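GTP cyclohydrolase 1 type 2 homolog (Staphylococcus aureus subsp. aureus, PDB 3LNL) is of unknown function but binds two zinc ions in a dinuclear centre and assembles into a toroid-shaped homohexamer of the NIF3 family. Local coordinates at residues A8-M11 against T12-H16; H110-N113 against M114-K118. The protein carries 2 engineered substitutions. One frame throughout, in Å; residues are numbered along the deposited sequence.

Interaction 1: A8-M11 against T12-H16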
loop_
_atom_site.group_PDB
_atom_site.type_symbol
_atom_site.label_atom_id
_atom_site.label_comp_id
_atom_site.label_asym_id
_atom_site.label_seq_id
_atom_site.Cartn_x
_atom_site.Cartn_y
_atom_site.Cartn_z
ATOM N N ALA B 8 -37.504 5.054 11.152
ATOM C CA ALA B 8 -37.375 4.582 9.776
ATOM C C ALA B 8 -37.993 5.581 8.761
ATOM O O ALA B 8 -37.391 5.876 7.739
ATOM C CB ALA B 8 -38.011 3.171 9.620
ATOM N N ASP B 9 -39.165 6.135 9.098
ATOM C CA ASP B 9 -39.840 7.157 8.260
ATOM C C ASP B 9 -38.990 8.429 8.212
ATOM O O ASP B 9 -38.814 9.027 7.140
ATOM C CB ASP B 9 -41.246 7.502 8.781
ATOM C CG ASP B 9 -42.122 6.283 8.919
ATOM O OD1 ASP B 9 -42.443 5.736 7.861
ATOM O OD2 ASP B 9 -42.480 5.890 10.063
ATOM N N LEU B 10 -38.457 8.845 9.355
ATOM C CA LEU B 10 -37.636 10.038 9.349
ATOM C C LEU B 10 -36.396 9.827 8.466
ATOM O O LEU B 10 -35.995 10.719 7.696
ATOM C CB LEU B 10 -37.217 10.419 10.754
ATOM C CG LEU B 10 -36.288 11.646 10.916
ATOM C CD1 LEU B 10 -36.923 12.949 10.319
ATOM C CD2 LEU B 10 -35.867 11.888 12.418
ATOM N N MET B 11 -35.750 8.669 8.587
ATOM C CA MET B 11 -34.570 8.376 7.779
ATOM C C MET B 11 -34.845 8.470 6.283
ATOM O O MET B 11 -34.017 9.007 5.507
ATOM C CB MET B 11 -34.014 7.000 8.125
ATOM C CG MET B 11 -33.332 6.993 9.513
ATOM S SD MET B 11 -31.854 8.033 9.564
ATOM C CE MET B 11 -30.848 7.374 8.300
ATOM N N THR B 12 -35.982 7.928 5.850
ATOM C CA THR B 12 -36.381 8.017 4.437
ATOM C C THR B 12 -36.531 9.475 3.993
ATOM O O THR B 12 -36.099 9.850 2.908
ATOM C CB THR B 12 -37.709 7.255 4.185
ATOM O OG1 THR B 12 -37.556 5.893 4.612
ATOM C CG2 THR B 12 -38.087 7.307 2.726
ATOM N N LEU B 13 -37.127 10.306 4.831
ATOM C CA LEU B 13 -37.307 11.710 4.489
ATOM C C LEU B 13 -35.969 12.429 4.414
ATOM O O LEU B 13 -35.697 13.139 3.453
ATOM C CB LEU B 13 -38.230 12.374 5.514
ATOM C CG LEU B 13 -38.610 13.852 5.294
ATOM C CD1 LEU B 13 -39.228 14.011 3.899
ATOM C CD2 LEU B 13 -39.607 14.271 6.382
ATOM N N LEU B 14 -35.109 12.196 5.411
ATOM C CA LEU B 14 -33.778 12.801 5.454
ATOM C C LEU B 14 -32.966 12.431 4.231
ATOM O O LEU B 14 -32.331 13.288 3.590
ATOM C CB LEU B 14 -33.018 12.366 6.692
ATOM C CG LEU B 14 -33.633 12.867 8.000
ATOM C CD1 LEU B 14 -32.801 12.443 9.243
ATOM C CD2 LEU B 14 -33.843 14.402 7.965
ATOM N N ASP B 15 -33.014 11.147 3.906
ATOM C CA ASP B 15 -32.299 10.635 2.782
ATOM C C ASP B 15 -32.810 11.170 1.415
ATOM O O ASP B 15 -32.033 11.371 0.464
ATOM C CB ASP B 15 -32.368 9.106 2.801
ATOM C CG ASP B 15 -31.547 8.511 1.716
ATOM O OD1 ASP B 15 -30.354 8.769 1.611
ATOM O OD2 ASP B 15 -32.107 7.769 0.935
ATOM N N HIS B 16 -34.110 11.424 1.337
ATOM C CA HIS B 16 -34.689 12.005 0.136
ATOM C C HIS B 16 -34.057 13.379 -0.136
ATOM O O HIS B 16 -33.628 13.654 -1.239
ATOM C CB HIS B 16 -36.212 12.095 0.271
ATOM C CG HIS B 16 -36.880 12.735 -0.897
ATOM N ND1 HIS B 16 -37.061 12.083 -2.091
ATOM C CD2 HIS B 16 -37.349 13.992 -1.077
ATOM C CE1 HIS B 16 -37.629 12.904 -2.956
ATOM N NE2 HIS B 16 -37.798 14.076 -2.371
#
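Leu10 and Leu14, one turn apart on helix 7-17, pack against each other along the face that the helix turns to the protein interior. The two isobutyl groups meet at an oblique angle, with Leu10 CG 3.9 Å from Leu14 CD1, while Leu10 CD1 rests beside the branch point of Leu14. Different first torsions bring them together: in Leu10, CG is anti to the backbone N (chi1 178°), whereas in Leu14 it stands anti to the carbonyl carbon (chi1 -66°). That second setting leans Leu14 back over the preceding turn and puts its CG 3.2 Å from Leu10 O. The same oxygen accepts the amide of Leu14, N to O 2.9 Å, in a bond that is close to straight (170° at the hydrogen). Thr12 N to Ala8 O, Leu13 N to Asp9 O and Asp15 N to Met11 O continue the i to i+4 ladder. Thr12 OG1 also turns back along the helix and lies 3.1 Å from Ala8 O. Met11 folds its thioether through bends at chi2 and chi3, and its side chain touches Ile99 and Phe20. Asp15 CB packs 3.2 Å from Met11 O. Leu10 and Leu14 both press on Ile99 of strand 97-100 and on strand 64-67, with helix 336-350 alongside. The chemistry is therefore divided: the four amides of Thr12 to Asp15 are paired with carbonyls one turn earlier, the buried leucine pair adds apolar contact with the sheet, and Asp15 OD1 accepts Phe20 N just beyond the helix end.

Interaction 2: H110-N113 against M114-K118. Unlike the reference sequence in segment 110-113: His110 (reference Tyr).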
loop_
_atom_site.group_PDB
_atom_site.type_symbol
_atom_site.label_atom_id
_atom_site.label_comp_id
_atom_site.label_asym_id
_atom_site.label_seq_id
_atom_site.Cartn_x
_atom_site.Cartn_y
_atom_site.Cartn_z
ATOM N N HIS B 110 -28.325 22.736 -0.195
ATOM C CA HIS B 110 -28.900 23.539 0.895
ATOM C C HIS B 110 -28.193 23.328 2.214
ATOM O O HIS B 110 -28.704 23.692 3.268
ATOM C CB HIS B 110 -30.389 23.231 1.033
ATOM C CG HIS B 110 -31.127 23.419 -0.241
ATOM N ND1 HIS B 110 -31.421 24.666 -0.746
ATOM C CD2 HIS B 110 -31.581 22.521 -1.152
ATOM C CE1 HIS B 110 -32.051 24.532 -1.909
ATOM N NE2 HIS B 110 -32.157 23.238 -2.175
ATOM N N GLY B 111 -27.013 22.724 2.136
ATOM C CA GLY B 111 -26.249 22.268 3.316
ATOM C C GLY B 111 -25.351 23.299 3.992
ATOM O O GLY B 111 -25.621 24.468 3.889
ATOM N N VAL B 112 -24.289 22.846 4.685
ATOM C CA VAL B 112 -23.504 23.692 5.596
ATOM C C VAL B 112 -22.945 24.987 4.916
ATOM O O VAL B 112 -22.981 26.107 5.471
ATOM C CB VAL B 112 -22.330 22.865 6.222
ATOM C CG1 VAL B 112 -21.416 23.706 7.097
ATOM C CG2 VAL B 112 -22.905 21.672 7.024
ATOM N N ASN B 113 -22.468 24.824 3.709
ATOM C CA ASN B 113 -21.838 25.928 2.986
ATOM C C ASN B 113 -22.782 26.918 2.374
ATOM O O ASN B 113 -22.524 28.115 2.470
ATOM C CB ASN B 113 -20.791 25.383 2.040
ATOM C CG ASN B 113 -19.726 24.643 2.815
ATOM O OD1 ASN B 113 -19.164 25.210 3.734
ATOM N ND2 ASN B 113 -19.543 23.343 2.540
ATOM N N MET B 114 -23.941 26.447 1.898
ATOM C CA MET B 114 -25.041 27.372 1.545
ATOM C C MET B 114 -25.457 28.151 2.782
ATOM O O MET B 114 -25.647 29.362 2.694
ATOM C CB MET B 114 -26.212 26.628 0.928
ATOM C CG MET B 114 -27.506 27.424 0.817
ATOM S SD MET B 114 -27.266 28.760 -0.358
ATOM C CE MET B 114 -27.224 27.863 -1.908
ATOM N N MET B 115 -25.604 27.465 3.930
ATOM C CA MET B 115 -25.970 28.121 5.190
ATOM C C MET B 115 -24.967 29.171 5.628
ATOM O O MET B 115 -25.347 30.288 6.015
ATOM C CB MET B 115 -26.119 27.091 6.306
ATOM C CG MET B 115 -27.336 26.184 6.124
ATOM S SD MET B 115 -27.191 24.809 7.218
ATOM C CE MET B 115 -28.483 23.678 6.609
ATOM N N LEU B 116 -23.693 28.828 5.561
ATOM C CA LEU B 116 -22.634 29.790 5.856
ATOM C C LEU B 116 -22.694 31.025 4.952
ATOM O O LEU B 116 -22.697 32.151 5.428
ATOM C CB LEU B 116 -21.252 29.113 5.794
ATOM C CG LEU B 116 -20.943 28.264 7.024
ATOM C CD1 LEU B 116 -19.716 27.355 6.716
ATOM C CD2 LEU B 116 -20.736 29.147 8.313
ATOM N N ALA B 117 -22.812 30.812 3.644
ATOM C CA ALA B 117 -22.881 31.915 2.691
ATOM C C ALA B 117 -24.076 32.833 2.948
ATOM O O ALA B 117 -23.941 34.075 2.960
ATOM C CB ALA B 117 -22.900 31.378 1.236
ATOM N N LYS B 118 -25.213 32.229 3.231
ATOM C CA LYS B 118 -26.431 32.971 3.556
ATOM C C LYS B 118 -26.258 33.787 4.823
ATOM O O LYS B 118 -26.574 34.954 4.828
ATOM C CB LYS B 118 -27.636 32.013 3.666
ATOM C CG LYS B 118 -28.172 31.525 2.308
ATOM C CD LYS B 118 -28.827 32.671 1.529
ATOM C CE LYS B 118 -29.607 32.201 0.295
ATOM N NZ LYS B 118 -29.802 33.367 -0.650
#
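Met115 reaches back along the first turn of helix 112-119 and lies against the backbone of His110 and Gly111. Its chi2 and chi3 are both near 180° (166° and -168°), a straight thioether that carries the methyl CE to 3.3 Å from His110 O, while CG passes 3.3 Å from Gly111 O. These are van der Waals contacts, and the side chain also meets Leu343 of helix 336-350. Met114 follows a different course: with CG anti to the backbone N, it brings that atom to 4.1 Å from His110 CA. The apolar pair is Val112 with Leu116, which lie alongside each other with their branches turned alike, CG1 to CD1 4.0 Å. Leu116 CD1 is also 3.7 Å from Asn113 OD1, so this methyl lies beside both an aliphatic and an amide neighbour. The i to i+4 bonds start at Gly111, the N-cap residue, whose O accepts Met115 N at 3.0 Å with an angle of 167° at the hydrogen. Leu116 N to Val112 O, 2.8 Å, and Ala117 N to Asn113 O follow in order. The buried amide of Asn113 is satisfied from outside the turn: OD1 accepts Gly287 N, and ND2 makes a weak bond to Asp106 O. His110 differs from the reference tyrosine; its N is bonded to Asn108 OD1, and its side chain meets Leu343. Val112 touches His68 and Glu333, both zinc ligands in this crystal, so the helix N-terminus opens beside the dinuclear metal centre of the NIF3 fold.

Interactions 1 and 2 follow one another in the chain, far apart in sequence, and do not touch: their centres are 21 Å apart and their nearest atoms about 9 Å. Helix 336-350 connects them indirectly, since Leu344, Trp347 and Phe348 meet the leucine face of 8-16, while Met336 and Leu343 meet 110-118. Their relation to the metals differs. In interaction 2 the side chain of Val112 lies about 5 Å from a bound zinc ion and about 3 Å from the side chain of Asp106, a zinc ligand. In interaction 1 the side chain of Leu14 remains about 12 Å from that of the zinc ligand His68.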